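Local coordinates for putative tRNA (Adenine(37)-N6)-methyltransferase (Pseudomonas aeruginosa, PDB 7BTU) that probably methylates the N6-threonylcarbamoyladenosine at position 37 of tRNA, using S-adenosyl-L-methionine as methyl donor, at the interface of chains A and B. Residues are numbered along the deposited sequence; one frame, centred on the assembly and turned at random. Chains: chain A/B, Putative tRNA (Adenine(37)-N6)-methyltransferase.

The interface of chains A and B. Residues chain A 7-9, 103-105; chain B 9-14, 134.
A:Asn103 loses more surface to the partner than any other residue of this patch, and its side-chain amide grips at both ends, reaching across to the short B:His9-B:Val11 strand and the loop that follows it. With chi1 skewed to -87°, its carboxamide lies along the backbone of B:Ser12. OD1 accepts the B:Ser12 amide N at 3.0 Å, the donor standing above the carbonyl plane. ND2 gives one N-H to B:Leu134 O at 2.9 Å, nearly straight and on a lone pair, and the other to B:Ser12 O at 2.8 Å. Bonds at both OD1 and ND2 thus fix the amide's rotation. The backbone of the same residue is read as well: B:His9, its CG anti to the backbone N, points NE2 at A:Asn103 O, 2.8 Å away. That oxygen lies close to the ring plane, while NE2 sits above the carbonyl plane.

On the other side of B:Val11, its backbone pairs with A:His9 in an antiparallel bridge. B:Val11 N to A:His9 O is the straighter bond (171° at H); the return bond, A:His9 N to B:Val11 O, is more bent (140°). The valine side chain is the tight centre. CG1 meets the tip of A:Ile105, CD1, at 3.7 Å with the two chains crossed, CB packs against the A:Asn103 carboxamide, and CG2 lies at the edge of the A:His9 ring.

Packing loosens at the ends. B:Ser12 OG donates to A:Met7 O at 2.7 Å and A:Met7 SD brushes B:Pro13 CG, but A:Met7 is poorly ordered, so both contacts carry less weight. At the rim of the A:Asn103 site two waters add to the direct bonds: one joins its backbone N to B:Leu134 O, the other OD1 to B:Ser10 O. Repeated by the two-fold with the chains exchanged, this patch ties each N-terminal strand to the neighbouring subunit and would help hold together the two-fold dimer of the crystal, if that is also the dimer in solution.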
# COMPACT_ATOMS: atom_id res chain seq x y z
N MET A 7 -4.44 22.61 5.15
CA MET A 7 -5.14 22.14 3.96
C MET A 7 -6.12 21.02 4.32
O MET A 7 -5.83 20.17 5.16
CB MET A 7 -4.11 21.65 2.94
CG MET A 7 -4.64 20.93 1.71
SD MET A 7 -3.48 19.71 1.03
CE MET A 7 -2.04 20.71 0.68
N THR A 8 -7.28 21.01 3.66
CA THR A 8 -8.23 19.91 3.79
C THR A 8 -8.54 19.38 2.40
O THR A 8 -8.38 20.09 1.40
CB THR A 8 -9.54 20.35 4.45
OG1 THR A 8 -10.05 21.49 3.73
CG2 THR A 8 -9.28 20.74 5.89
N HIS A 9 -8.94 18.12 2.35
CA HIS A 9 -9.28 17.39 1.13
C HIS A 9 -10.43 16.44 1.46
O HIS A 9 -10.29 15.63 2.37
CB HIS A 9 -8.05 16.57 0.67
CG HIS A 9 -8.31 15.68 -0.51
ND1 HIS A 9 -8.51 16.17 -1.78
CD2 HIS A 9 -8.41 14.33 -0.60
CE1 HIS A 9 -8.70 15.16 -2.61
NE2 HIS A 9 -8.64 14.04 -1.92
N ASN A 103 -5.69 10.04 9.85
CA ASN A 103 -6.64 10.41 8.80
C ASN A 103 -7.69 9.35 8.52
O ASN A 103 -8.48 9.52 7.60
CB ASN A 103 -5.86 10.75 7.53
CG ASN A 103 -5.46 12.21 7.54
OD1 ASN A 103 -6.32 13.08 7.71
ND2 ASN A 103 -4.14 12.49 7.44
N GLY A 104 -7.65 8.23 9.25
CA GLY A 104 -8.73 7.26 9.19
C GLY A 104 -8.74 6.46 7.90
O GLY A 104 -9.76 5.89 7.55
N ILE A 105 -7.63 6.40 7.18
CA ILE A 105 -7.55 5.65 5.92
C ILE A 105 -6.67 4.43 6.10
O ILE A 105 -5.52 4.54 6.55
CB ILE A 105 -7.01 6.54 4.78
CG1 ILE A 105 -8.06 7.61 4.54
CG2 ILE A 105 -6.84 5.70 3.47
CD1 ILE A 105 -7.62 8.73 3.59
N HIS B 9 -15.58 12.45 3.86
CA HIS B 9 -14.64 12.38 4.98
C HIS B 9 -13.50 13.34 4.69
O HIS B 9 -13.00 13.38 3.56
CB HIS B 9 -14.11 10.95 5.15
CG HIS B 9 -13.00 10.82 6.16
ND1 HIS B 9 -13.19 11.03 7.51
CD2 HIS B 9 -11.68 10.51 6.01
CE1 HIS B 9 -12.04 10.87 8.15
NE2 HIS B 9 -11.11 10.53 7.27
N SER B 10 -13.14 14.16 5.65
CA SER B 10 -12.10 15.17 5.44
C SER B 10 -10.75 14.63 5.92
O SER B 10 -10.66 14.06 7.02
CB SER B 10 -12.46 16.48 6.17
OG SER B 10 -11.51 17.48 5.81
N VAL B 11 -9.71 14.80 5.10
CA VAL B 11 -8.36 14.45 5.54
C VAL B 11 -7.48 15.69 5.46
O VAL B 11 -7.76 16.64 4.69
CB VAL B 11 -7.75 13.28 4.70
CG1 VAL B 11 -8.65 12.03 4.84
CG2 VAL B 11 -7.58 13.69 3.24
N SER B 12 -6.39 15.68 6.23
CA SER B 12 -5.42 16.78 6.23
C SER B 12 -4.01 16.22 6.31
O SER B 12 -3.80 15.20 6.98
CB SER B 12 -5.63 17.70 7.44
OG SER B 12 -6.66 18.62 7.21
N PRO B 13 -3.03 16.85 5.67
CA PRO B 13 -1.68 16.27 5.68
C PRO B 13 -1.16 16.22 7.10
O PRO B 13 -1.36 17.16 7.87
CB PRO B 13 -0.84 17.23 4.82
CG PRO B 13 -1.84 18.19 4.13
CD PRO B 13 -3.16 18.10 4.89
N ILE B 14 -0.45 15.13 7.43
CA ILE B 14 0.38 15.10 8.63
C ILE B 14 1.76 15.69 8.38
O ILE B 14 2.50 15.93 9.33
CB ILE B 14 0.48 13.64 9.12
CG1 ILE B 14 1.00 12.76 8.01
CG2 ILE B 14 -0.94 13.15 9.54
CD1 ILE B 14 1.61 11.44 8.46
N LEU B 134 -0.48 11.89 4.03
CA LEU B 134 -1.59 11.61 4.94
C LEU B 134 -1.30 10.58 6.00
O LEU B 134 -2.01 10.57 7.05
CB LEU B 134 -2.83 11.10 4.18
CG LEU B 134 -3.23 11.95 2.98
CD1 LEU B 134 -4.37 11.27 2.20
CD2 LEU B 134 -3.65 13.36 3.53
O HOH W 1 -3.07 8.83 8.98
O HOH W 2 -9.05 12.91 9.00